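Flavodoxin (Lactobacillus reuteri, PDB 5VEG) binds flavin mononucleotide and probably serves as a low-potential electron donor to redox enzymes, in association with a bacterial microcompartment for 1,2-propanediol utilization. Local coordinates at residues G42-I50 / V151-E159; I50-V60 / I162-V173. All coordinates share one frame; numbering follows the deposited sequence.

Interaction 1. Residues G42-I50 / V151-E159; sequences GNNEEVANI and VKIDLEPYE. With FMN (flavin mononucleotide), chain D.
Asn43 meets Glu156 at about a right angle, its OD1 lying 3.3 Å from Glu156 CG, while the other branch of the same amide turns to the cofactor: Asn43 ND2 donates to FMN O4' over 3.0 Å in a nearly straight bond (173°). That single bond probably sets the rotation of the amide and leaves OD1 facing Glu156 CG; Asn43 CG, beside the backbone N (chi1 -74°), lets ND2 reach FMN O4'. One turn on, the carboxylate of Glu46 rests on the Pro157 ring, with Glu46 CD 3.6 Å from Pro157 CG. Ile50 CD1 reaches the same ring carbon, at 3.7 Å. Deeper in, Val47 CG2 and Ile153 CD1 touch tip to tip at 3.8 Å. The carboxylates of Glu46 and Glu156 come close without a bond, OE2 of the former 3.8 Å from OE1 of the latter, probably a mild repulsion.

Behind this shell stands the phosphate site at the N-terminus of helix 43-56, characteristic of flavodoxins. Asn43 N binds FMN O1P. Asn44 N binds FMN O2P at 2.8 Å. The side-chain amide of Asn44 gives that oxygen a second donor, ND2, and its OD1 is itself held by Ser119 N, which positions the group. The contact thus joins helix 43-56 to the loop leaving edge strand 145-154; Val47 also packs on strand 113-120, and Ile50 on helix 159-176.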
loop_
_atom_site.group_PDB
_atom_site.type_symbol
_atom_site.label_atom_id
_atom_site.label_comp_id
_atom_site.label_asym_id
_atom_site.label_seq_id
_atom_site.Cartn_x
_atom_site.Cartn_y
_atom_site.Cartn_z
ATOM N N GLY A 42 0.390 12.603 -8.120
ATOM C CA GLY A 42 -0.095 11.479 -8.885
ATOM C C GLY A 42 0.793 10.256 -8.910
ATOM O O GLY A 42 0.347 9.211 -9.394
ATOM N N ASN A 43 2.042 10.348 -8.433
ATOM C CA ASN A 43 2.949 9.211 -8.553
ATOM C C ASN A 43 2.436 8.002 -7.772
ATOM O O ASN A 43 2.482 6.875 -8.267
ATOM C CB ASN A 43 4.359 9.596 -8.080
ATOM C CG ASN A 43 5.083 10.499 -9.082
ATOM O OD1 ASN A 43 4.727 10.547 -10.258
ATOM N ND2 ASN A 43 6.091 11.233 -8.604
ATOM N N ASN A 44 1.963 8.216 -6.547
ATOM C CA ASN A 44 1.490 7.104 -5.731
ATOM C C ASN A 44 0.127 6.606 -6.157
ATOM O O ASN A 44 -0.205 5.446 -5.884
ATOM C CB ASN A 44 1.466 7.514 -4.269
ATOM C CG ASN A 44 2.837 7.455 -3.657
ATOM O OD1 ASN A 44 3.256 6.404 -3.183
ATOM N ND2 ASN A 44 3.559 8.577 -3.685
ATOM N N GLU A 45 -0.670 7.450 -6.819
ATOM C CA GLU A 45 -1.877 6.949 -7.464
ATOM C C GLU A 45 -1.521 6.098 -8.673
ATOM O O GLU A 45 -2.161 5.070 -8.931
ATOM C CB GLU A 45 -2.784 8.112 -7.867
ATOM C CG GLU A 45 -3.977 7.664 -8.668
ATOM C CD GLU A 45 -4.933 8.791 -9.000
ATOM O OE1 GLU A 45 -4.746 9.922 -8.489
ATOM O OE2 GLU A 45 -5.888 8.520 -9.764
ATOM N N GLU A 46 -0.491 6.509 -9.418
ATOM C CA GLU A 46 0.049 5.658 -10.475
ATOM C C GLU A 46 0.491 4.307 -9.921
ATOM O O GLU A 46 0.176 3.258 -10.500
ATOM C CB GLU A 46 1.216 6.376 -11.168
ATOM C CG GLU A 46 1.644 5.795 -12.489
ATOM C CD GLU A 46 2.672 6.686 -13.204
ATOM O OE1 GLU A 46 2.876 7.846 -12.771
ATOM O OE2 GLU A 46 3.270 6.229 -14.201
ATOM N N VAL A 47 1.203 4.306 -8.788
ATOM C CA VAL A 47 1.639 3.044 -8.180
ATOM C C VAL A 47 0.431 2.189 -7.813
ATOM O O VAL A 47 0.383 0.989 -8.104
ATOM C CB VAL A 47 2.522 3.311 -6.950
ATOM C CG1 VAL A 47 2.781 1.996 -6.154
ATOM C CG2 VAL A 47 3.851 4.004 -7.364
ATOM N N ALA A 48 -0.557 2.800 -7.155
ATOM C CA ALA A 48 -1.780 2.072 -6.819
ATOM C C ALA A 48 -2.462 1.518 -8.073
ATOM O O ALA A 48 -2.921 0.368 -8.082
ATOM C CB ALA A 48 -2.721 2.991 -6.034
ATOM N N ASN A 49 -2.528 2.317 -9.145
ATOM C CA ASN A 49 -3.122 1.848 -10.399
ATOM C C ASN A 49 -2.416 0.605 -10.923
ATOM O O ASN A 49 -3.063 -0.345 -11.376
ATOM C CB ASN A 49 -3.067 2.947 -11.466
ATOM C CG ASN A 49 -4.020 4.108 -11.205
ATOM O OD1 ASN A 49 -4.891 4.057 -10.329
ATOM N ND2 ASN A 49 -3.855 5.171 -11.985
ATOM N N ILE A 50 -1.079 0.604 -10.899
ATOM C CA ILE A 50 -0.338 -0.558 -11.380
ATOM C C ILE A 50 -0.639 -1.776 -10.521
ATOM O O ILE A 50 -0.779 -2.890 -11.034
ATOM C CB ILE A 50 1.171 -0.249 -11.415
ATOM C CG1 ILE A 50 1.448 0.869 -12.433
ATOM C CG2 ILE A 50 1.971 -1.511 -11.726
ATOM C CD1 ILE A 50 2.825 1.569 -12.269
ATOM N N VAL A 151 7.589 -2.303 -1.340
ATOM C CA VAL A 151 8.175 -1.803 -2.583
ATOM C C VAL A 151 8.375 -0.292 -2.471
ATOM O O VAL A 151 7.416 0.462 -2.265
ATOM C CB VAL A 151 7.329 -2.166 -3.812
ATOM C CG1 VAL A 151 7.933 -1.557 -5.061
ATOM C CG2 VAL A 151 7.257 -3.681 -3.967
ATOM N N LYS A 152 9.616 0.146 -2.652
ATOM C CA LYS A 152 10.012 1.542 -2.513
ATOM C C LYS A 152 10.469 2.044 -3.876
ATOM O O LYS A 152 11.493 1.595 -4.401
ATOM C CB LYS A 152 11.117 1.693 -1.473
ATOM C CG LYS A 152 10.644 1.528 -0.036
ATOM C CD LYS A 152 11.753 1.981 0.907
ATOM C CE LYS A 152 11.268 2.147 2.333
ATOM N NZ LYS A 152 12.286 2.877 3.150
ATOM N N ILE A 153 9.716 2.972 -4.440
ATOM C CA ILE A 153 9.945 3.447 -5.796
ATOM C C ILE A 153 10.511 4.860 -5.737
ATOM O O ILE A 153 10.122 5.666 -4.879
ATOM C CB ILE A 153 8.637 3.383 -6.605
ATOM C CG1 ILE A 153 8.323 1.918 -6.927
ATOM C CG2 ILE A 153 8.724 4.225 -7.883
ATOM C CD1 ILE A 153 6.846 1.632 -7.102
ATOM N N ASP A 154 11.440 5.153 -6.643
ATOM C CA ASP A 154 12.000 6.498 -6.771
ATOM C C ASP A 154 11.207 7.261 -7.830
ATOM O O ASP A 154 11.327 6.981 -9.029
ATOM C CB ASP A 154 13.487 6.424 -7.118
ATOM C CG ASP A 154 14.144 7.801 -7.189
ATOM O OD1 ASP A 154 14.073 8.572 -6.212
ATOM O OD2 ASP A 154 14.745 8.114 -8.228
ATOM N N LEU A 155 10.387 8.212 -7.383
ATOM C CA LEU A 155 9.658 9.148 -8.249
ATOM C C LEU A 155 8.694 8.348 -9.117
ATOM O O LEU A 155 7.882 7.570 -8.579
ATOM C CB LEU A 155 10.661 10.023 -9.022
ATOM C CG LEU A 155 11.557 10.971 -8.234
ATOM C CD1 LEU A 155 12.298 11.905 -9.194
ATOM C CD2 LEU A 155 10.770 11.779 -7.205
ATOM N N GLU A 156 8.726 8.503 -10.450
ATOM C CA GLU A 156 7.737 7.858 -11.290
ATOM C C GLU A 156 8.086 6.388 -11.478
ATOM O O GLU A 156 9.264 6.037 -11.587
ATOM C CB GLU A 156 7.650 8.545 -12.648
ATOM C CG GLU A 156 6.299 9.191 -12.877
ATOM C CD GLU A 156 6.124 9.713 -14.283
ATOM O OE1 GLU A 156 5.851 8.891 -15.187
ATOM O OE2 GLU A 156 6.240 10.944 -14.475
ATOM N N PRO A 157 7.082 5.514 -11.513
ATOM C CA PRO A 157 7.357 4.091 -11.748
ATOM C C PRO A 157 7.709 3.852 -13.208
ATOM O O PRO A 157 7.001 4.294 -14.111
ATOM C CB PRO A 157 6.042 3.402 -11.355
ATOM C CG PRO A 157 4.988 4.459 -11.519
ATOM C CD PRO A 157 5.656 5.781 -11.235
ATOM N N TYR A 158 8.826 3.165 -13.434
ATOM C CA TYR A 158 9.259 2.781 -14.766
ATOM C C TYR A 158 9.230 1.252 -14.897
ATOM O O TYR A 158 8.615 0.558 -14.072
ATOM C CB TYR A 158 10.633 3.386 -15.042
ATOM C CG TYR A 158 10.598 4.624 -15.924
ATOM C CD1 TYR A 158 10.227 5.863 -15.409
ATOM C CD2 TYR A 158 10.946 4.550 -17.272
ATOM C CE1 TYR A 158 10.197 7.004 -16.223
ATOM C CE2 TYR A 158 10.920 5.669 -18.089
ATOM C CZ TYR A 158 10.545 6.899 -17.562
ATOM O OH TYR A 158 10.527 8.020 -18.377
ATOM N N GLU A 159 9.896 0.726 -15.932
ATOM C CA GLU A 159 9.710 -0.681 -16.288
ATOM C C GLU A 159 10.114 -1.612 -15.151
ATOM O O GLU A 159 9.387 -2.561 -14.829
ATOM C CB GLU A 159 10.496 -1.011 -17.557
ATOM C CG GLU A 159 9.623 -1.294 -18.769
ATOM C CD GLU A 159 10.368 -1.109 -20.083
ATOM O OE1 GLU A 159 11.584 -1.395 -20.124
ATOM O OE2 GLU A 159 9.739 -0.670 -21.071
HETATM N N1 FMN D . 10.312 11.634 -0.557
HETATM C C2 FMN D . 10.836 10.747 0.361
HETATM O O2 FMN D . 10.979 9.568 0.049
HETATM N N3 FMN D . 11.211 11.180 1.615
HETATM C C4 FMN D . 11.068 12.506 1.968
HETATM O O4 FMN D . 11.403 12.860 3.093
HETATM C C4A FMN D . 10.545 13.416 1.048
HETATM N N5 FMN D . 10.389 14.752 1.376
HETATM C C5A FMN D . 9.858 15.621 0.430
HETATM C C6 FMN D . 9.692 16.979 0.726
HETATM C C7 FMN D . 9.160 17.851 -0.231
HETATM C C7M FMN D . 8.980 19.312 0.079
HETATM C C8 FMN D . 8.804 17.374 -1.487
HETATM C C8M FMN D . 8.237 18.315 -2.515
HETATM C C9 FMN D . 8.971 16.026 -1.793
HETATM C C9A FMN D . 9.485 15.158 -0.829
HETATM N N10 FMN D . 9.631 13.826 -1.146
HETATM C C10 FMN D . 10.171 12.964 -0.217
HETATM C "C1'" FMN D . 9.285 13.356 -2.527
HETATM C "C2'" FMN D . 7.889 12.798 -2.769
HETATM O "O2'" FMN D . 7.665 11.746 -1.866
HETATM C "C3'" FMN D . 7.951 12.229 -4.175
HETATM O "O3'" FMN D . 8.067 13.255 -5.142
HETATM C "C4'" FMN D . 6.747 11.374 -4.514
HETATM O "O4'" FMN D . 6.950 10.818 -5.788
HETATM C "C5'" FMN D . 5.487 12.222 -4.568
HETATM O "O5'" FMN D . 4.406 11.322 -4.698
HETATM P P FMN D . 2.967 11.833 -5.212
HETATM O O1P FMN D . 3.122 12.302 -6.642
HETATM O O2P FMN D . 2.040 10.631 -5.163
HETATM O O3P FMN D . 2.490 12.980 -4.374
#

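Interaction 2. Residues I50-V60 / I162-V173; sequences IVCDSLTNLNV and IERLNKFAEGLV
Leu58 lays its CD1 against Val173 CG2 at 3.6 Å, and following the leucine outward shows how the loop after helix 43-56 closes on helix 159-176. Leu58 CB already lies 3.9 Å from Val173 CG2. With CG beside the backbone N (chi1 -67°), the side chain reaches across the facing helix, and CD1 at its tip settles beside Val173 CG2, Glu170 CA and the backbone O of Ala169. Val60 slides past Val173 in the opposite direction, so Val173 CG2 is shared by both residues.

The two short helical segments, 50-56 and 162-173, run 8.8 Å apart at closest approach and cross at -50°. Ser54 and Ala169 are among the residues at the closest part of the crossing: Ser54 CB is 3.6 Å from Ala169 CB, and Leu55 CD2 reaches that same methyl. Toward the cofactor end, the Ile50 and Leu165 side chains cross at about a right angle, Ile50 CG2 touching Leu165 CD1, and Val51 CG2 lies 3.8 Å from Leu165 CD2. Val51 CG1 meets the Phe168 ring at its edge, near the ring plane.

Ser54 OG donates to Ile50 O at 2.9 Å, tilted 32° from the carbonyl plane and on the opposite face from Ser54 N, so two donors grip one oxygen. An alanine at Ser54 would lack OG and would probably leave Ile50 O with just the Ser54 N bond, and Asn166 facing a methyl instead of a hydroxyl. At the far end a Schellman motif, with Asn59 at positive phi, stops the first helix and turns Val60 toward Val173. Chemically the interface is mostly aliphatic: the serine hydroxyl is bonded to Ile50 O in its own helix, and the helices are probably held together mainly by burial of apolar surface.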
loop_
_atom_site.group_PDB
_atom_site.type_symbol
_atom_site.label_atom_id
_atom_site.label_comp_id
_atom_site.label_asym_id
_atom_site.label_seq_id
_atom_site.Cartn_x
_atom_site.Cartn_y
_atom_site.Cartn_z
ATOM N N ILE A 50 -1.079 0.604 -10.899
ATOM C CA ILE A 50 -0.338 -0.558 -11.380
ATOM C C ILE A 50 -0.639 -1.776 -10.521
ATOM O O ILE A 50 -0.779 -2.890 -11.034
ATOM C CB ILE A 50 1.171 -0.249 -11.415
ATOM C CG1 ILE A 50 1.448 0.869 -12.433
ATOM C CG2 ILE A 50 1.971 -1.511 -11.726
ATOM C CD1 ILE A 50 2.825 1.569 -12.269
ATOM N N VAL A 51 -0.741 -1.589 -9.203
ATOM C CA VAL A 51 -1.023 -2.721 -8.324
ATOM C C VAL A 51 -2.446 -3.231 -8.550
ATOM O O VAL A 51 -2.682 -4.443 -8.611
ATOM C CB VAL A 51 -0.775 -2.329 -6.853
ATOM C CG1 VAL A 51 -1.194 -3.465 -5.923
ATOM C CG2 VAL A 51 0.728 -1.952 -6.623
ATOM N N CYS A 52 -3.409 -2.318 -8.705
ATOM C CA CYS A 52 -4.782 -2.724 -9.000
ATOM C C CYS A 52 -4.865 -3.505 -10.302
ATOM O O CYS A 52 -5.582 -4.509 -10.388
ATOM C CB CYS A 52 -5.693 -1.508 -9.088
ATOM S SG CYS A 52 -5.919 -0.665 -7.558
ATOM N N ASP A 53 -4.149 -3.049 -11.331
ATOM C CA ASP A 53 -4.124 -3.764 -12.600
ATOM C C ASP A 53 -3.549 -5.165 -12.428
ATOM O O ASP A 53 -4.134 -6.144 -12.901
ATOM C CB ASP A 53 -3.316 -2.976 -13.638
ATOM C CG ASP A 53 -4.049 -1.740 -14.143
ATOM O OD1 ASP A 53 -5.293 -1.673 -13.989
ATOM O OD2 ASP A 53 -3.376 -0.836 -14.695
ATOM N N SER A 54 -2.393 -5.283 -11.760
ATOM C CA SER A 54 -1.775 -6.598 -11.597
ATOM C C SER A 54 -2.654 -7.535 -10.768
ATOM O O SER A 54 -2.726 -8.738 -11.049
ATOM C CB SER A 54 -0.392 -6.473 -10.955
ATOM O OG SER A 54 0.380 -5.466 -11.587
ATOM N N LEU A 55 -3.314 -7.011 -9.731
ATOM C CA LEU A 55 -4.218 -7.852 -8.953
ATOM C C LEU A 55 -5.418 -8.280 -9.794
ATOM O O LEU A 55 -5.776 -9.464 -9.810
ATOM C CB LEU A 55 -4.659 -7.123 -7.679
ATOM C CG LEU A 55 -3.555 -6.933 -6.616
ATOM C CD1 LEU A 55 -4.034 -6.014 -5.505
ATOM C CD2 LEU A 55 -3.084 -8.256 -6.021
ATOM N N THR A 56 -6.025 -7.341 -10.530
ATOM C CA THR A 56 -7.135 -7.696 -11.410
ATOM C C THR A 56 -6.722 -8.774 -12.408
ATOM O O THR A 56 -7.475 -9.721 -12.658
ATOM C CB THR A 56 -7.651 -6.463 -12.151
ATOM O OG1 THR A 56 -8.196 -5.524 -11.216
ATOM C CG2 THR A 56 -8.741 -6.858 -13.138
ATOM N N ASN A 57 -5.522 -8.660 -12.974
ATOM C CA ASN A 57 -5.069 -9.681 -13.909
ATOM C C ASN A 57 -4.704 -10.991 -13.227
ATOM O O ASN A 57 -4.444 -11.975 -13.926
ATOM C CB ASN A 57 -3.891 -9.155 -14.721
ATOM C CG ASN A 57 -4.302 -8.059 -15.681
ATOM O OD1 ASN A 57 -5.417 -7.538 -15.600
ATOM N ND2 ASN A 57 -3.404 -7.687 -16.583
ATOM N N LEU A 58 -4.678 -11.035 -11.895
ATOM C CA LEU A 58 -4.571 -12.291 -11.168
ATOM C C LEU A 58 -5.921 -12.747 -10.621
ATOM O O LEU A 58 -5.958 -13.517 -9.657
ATOM C CB LEU A 58 -3.553 -12.171 -10.029
ATOM C CG LEU A 58 -2.076 -11.990 -10.402
ATOM C CD1 LEU A 58 -1.282 -11.542 -9.194
ATOM C CD2 LEU A 58 -1.488 -13.275 -10.964
ATOM N N ASN A 59 -7.022 -12.254 -11.202
ATOM C CA ASN A 59 -8.393 -12.671 -10.871
ATOM C C ASN A 59 -8.791 -12.251 -9.461
ATOM O O ASN A 59 -9.428 -13.003 -8.732
ATOM C CB ASN A 59 -8.594 -14.181 -11.046
ATOM C CG ASN A 59 -8.170 -14.671 -12.416
ATOM O OD1 ASN A 59 -8.553 -14.099 -13.436
ATOM N ND2 ASN A 59 -7.361 -15.728 -12.445
ATOM N N VAL A 60 -8.416 -11.045 -9.073
ATOM C CA VAL A 60 -8.810 -10.473 -7.794
ATOM C C VAL A 60 -9.798 -9.352 -8.085
ATOM O O VAL A 60 -9.612 -8.586 -9.036
ATOM C CB VAL A 60 -7.574 -9.963 -7.018
ATOM C CG1 VAL A 60 -7.980 -9.256 -5.732
ATOM C CG2 VAL A 60 -6.642 -11.113 -6.713
ATOM N N ILE A 162 7.610 -1.452 -12.421
ATOM C CA ILE A 162 6.396 -2.156 -12.819
ATOM C C ILE A 162 6.550 -3.653 -12.606
ATOM O O ILE A 162 5.647 -4.317 -12.072
ATOM C CB ILE A 162 6.040 -1.821 -14.276
ATOM C CG1 ILE A 162 5.644 -0.348 -14.383
ATOM C CG2 ILE A 162 4.929 -2.725 -14.759
ATOM C CD1 ILE A 162 5.802 0.232 -15.771
ATOM N N GLU A 163 7.703 -4.210 -12.992
ATOM C CA GLU A 163 7.917 -5.630 -12.753
ATOM C C GLU A 163 7.917 -5.927 -11.258
ATOM O O GLU A 163 7.328 -6.913 -10.820
ATOM C CB GLU A 163 9.214 -6.100 -13.414
ATOM C CG GLU A 163 9.027 -6.421 -14.899
ATOM C CD GLU A 163 10.318 -6.399 -15.720
ATOM O OE1 GLU A 163 11.423 -6.391 -15.130
ATOM O OE2 GLU A 163 10.228 -6.387 -16.968
ATOM N N ARG A 164 8.543 -5.063 -10.451
ATOM C CA ARG A 164 8.541 -5.262 -9.001
ATOM C C ARG A 164 7.128 -5.197 -8.424
ATOM O O ARG A 164 6.787 -5.978 -7.530
ATOM C CB ARG A 164 9.443 -4.234 -8.320
ATOM C CG ARG A 164 10.899 -4.389 -8.705
ATOM C CD ARG A 164 11.825 -4.020 -7.580
ATOM N NE ARG A 164 13.221 -4.350 -7.881
ATOM C CZ ARG A 164 13.846 -5.461 -7.492
ATOM N NH1 ARG A 164 13.210 -6.375 -6.759
ATOM N NH2 ARG A 164 15.128 -5.653 -7.817
ATOM N N LEU A 165 6.292 -4.278 -8.919
ATOM C CA LEU A 165 4.910 -4.212 -8.450
ATOM C C LEU A 165 4.084 -5.412 -8.913
ATOM O O LEU A 165 3.092 -5.759 -8.267
ATOM C CB LEU A 165 4.256 -2.909 -8.910
ATOM C CG LEU A 165 4.800 -1.634 -8.237
ATOM C CD1 LEU A 165 4.240 -0.394 -8.926
ATOM C CD2 LEU A 165 4.501 -1.600 -6.736
ATOM N N ASN A 166 4.479 -6.065 -10.002
ATOM C CA ASN A 166 3.796 -7.290 -10.403
ATOM C C ASN A 166 4.152 -8.450 -9.486
ATOM O O ASN A 166 3.276 -9.227 -9.096
ATOM C CB ASN A 166 4.142 -7.634 -11.849
ATOM C CG ASN A 166 3.138 -7.090 -12.819
ATOM O OD1 ASN A 166 3.294 -5.980 -13.336
ATOM N ND2 ASN A 166 2.081 -7.862 -13.071
ATOM N N LYS A 167 5.436 -8.610 -9.151
ATOM C CA LYS A 167 5.805 -9.636 -8.180
ATOM C C LYS A 167 5.149 -9.370 -6.830
ATOM O O LYS A 167 4.683 -10.303 -6.162
ATOM C CB LYS A 167 7.327 -9.709 -8.045
ATOM C CG LYS A 167 8.011 -10.222 -9.316
ATOM C CD LYS A 167 9.526 -9.990 -9.320
ATOM C CE LYS A 167 10.211 -10.789 -10.438
ATOM N NZ LYS A 167 11.659 -10.467 -10.586
ATOM N N PHE A 168 5.138 -8.103 -6.404
ATOM C CA PHE A 168 4.379 -7.668 -5.236
ATOM C C PHE A 168 2.954 -8.222 -5.273
ATOM O O PHE A 168 2.536 -8.939 -4.359
ATOM C CB PHE A 168 4.406 -6.138 -5.208
ATOM C CG PHE A 168 3.652 -5.491 -4.075
ATOM C CD1 PHE A 168 4.190 -5.440 -2.793
ATOM C CD2 PHE A 168 2.460 -4.832 -4.326
ATOM C CE1 PHE A 168 3.522 -4.801 -1.771
ATOM C CE2 PHE A 168 1.770 -4.176 -3.304
ATOM C CZ PHE A 168 2.304 -4.151 -2.027
ATOM N N ALA A 169 2.217 -7.951 -6.358
ATOM C CA ALA A 169 0.842 -8.444 -6.480
ATOM C C ALA A 169 0.773 -9.968 -6.473
ATOM O O ALA A 169 -0.116 -10.551 -5.839
ATOM C CB ALA A 169 0.200 -7.904 -7.755
ATOM N N GLU A 170 1.680 -10.633 -7.204
ATOM C CA GLU A 170 1.712 -12.091 -7.206
ATOM C C GLU A 170 1.927 -12.637 -5.802
ATOM O O GLU A 170 1.299 -13.629 -5.408
ATOM C CB GLU A 170 2.817 -12.593 -8.142
ATOM C CG GLU A 170 2.629 -12.237 -9.612
ATOM C CD GLU A 170 3.866 -12.547 -10.443
ATOM O OE1 GLU A 170 4.116 -11.843 -11.449
ATOM O OE2 GLU A 170 4.594 -13.495 -10.073
ATOM N N GLY A 171 2.814 -11.999 -5.032
ATOM C CA GLY A 171 3.052 -12.429 -3.665
ATOM C C GLY A 171 1.813 -12.328 -2.793
ATOM O O GLY A 171 1.524 -13.232 -2.002
ATOM N N LEU A 172 1.071 -11.226 -2.915
ATOM C CA LEU A 172 -0.135 -11.048 -2.114
ATOM C C LEU A 172 -1.151 -12.141 -2.424
ATOM O O LEU A 172 -1.721 -12.750 -1.514
ATOM C CB LEU A 172 -0.748 -9.668 -2.371
ATOM C CG LEU A 172 0.114 -8.410 -2.171
ATOM C CD1 LEU A 172 -0.611 -7.184 -2.712
ATOM C CD2 LEU A 172 0.479 -8.230 -0.704
ATOM N N VAL A 173 -1.373 -12.406 -3.714
ATOM C CA VAL A 173 -2.361 -13.404 -4.124
ATOM C C VAL A 173 -1.964 -14.783 -3.613
ATOM O O VAL A 173 -2.762 -15.480 -2.978
ATOM C CB VAL A 173 -2.529 -13.396 -5.654
ATOM C CG1 VAL A 173 -3.511 -14.490 -6.093
ATOM C CG2 VAL A 173 -3.018 -12.051 -6.119
#

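Interactions 1 and 2 lie with centres 13 Å apart along helix 43-56, which supplies a segment to each and passes from one to the other at Ile50. The partner segments follow each other in the chain, strand 145-154 leading into helix 159-176, so the four segments alternate in sequence. The two contacts touch directly: Val47 CG1 packs on Leu165 CD1 at 3.9 Å. Both belong to one face of the five-stranded parallel sheet of the flavodoxin fold, order 2-1-3-4-5. Interaction 1 sits at the cofactor end; 50-60/162-173 continues away from FMN, joining the first and last helices. The phosphate-binding end of helix 43-56 thus runs on into packing that probably helps hold it on the sheet.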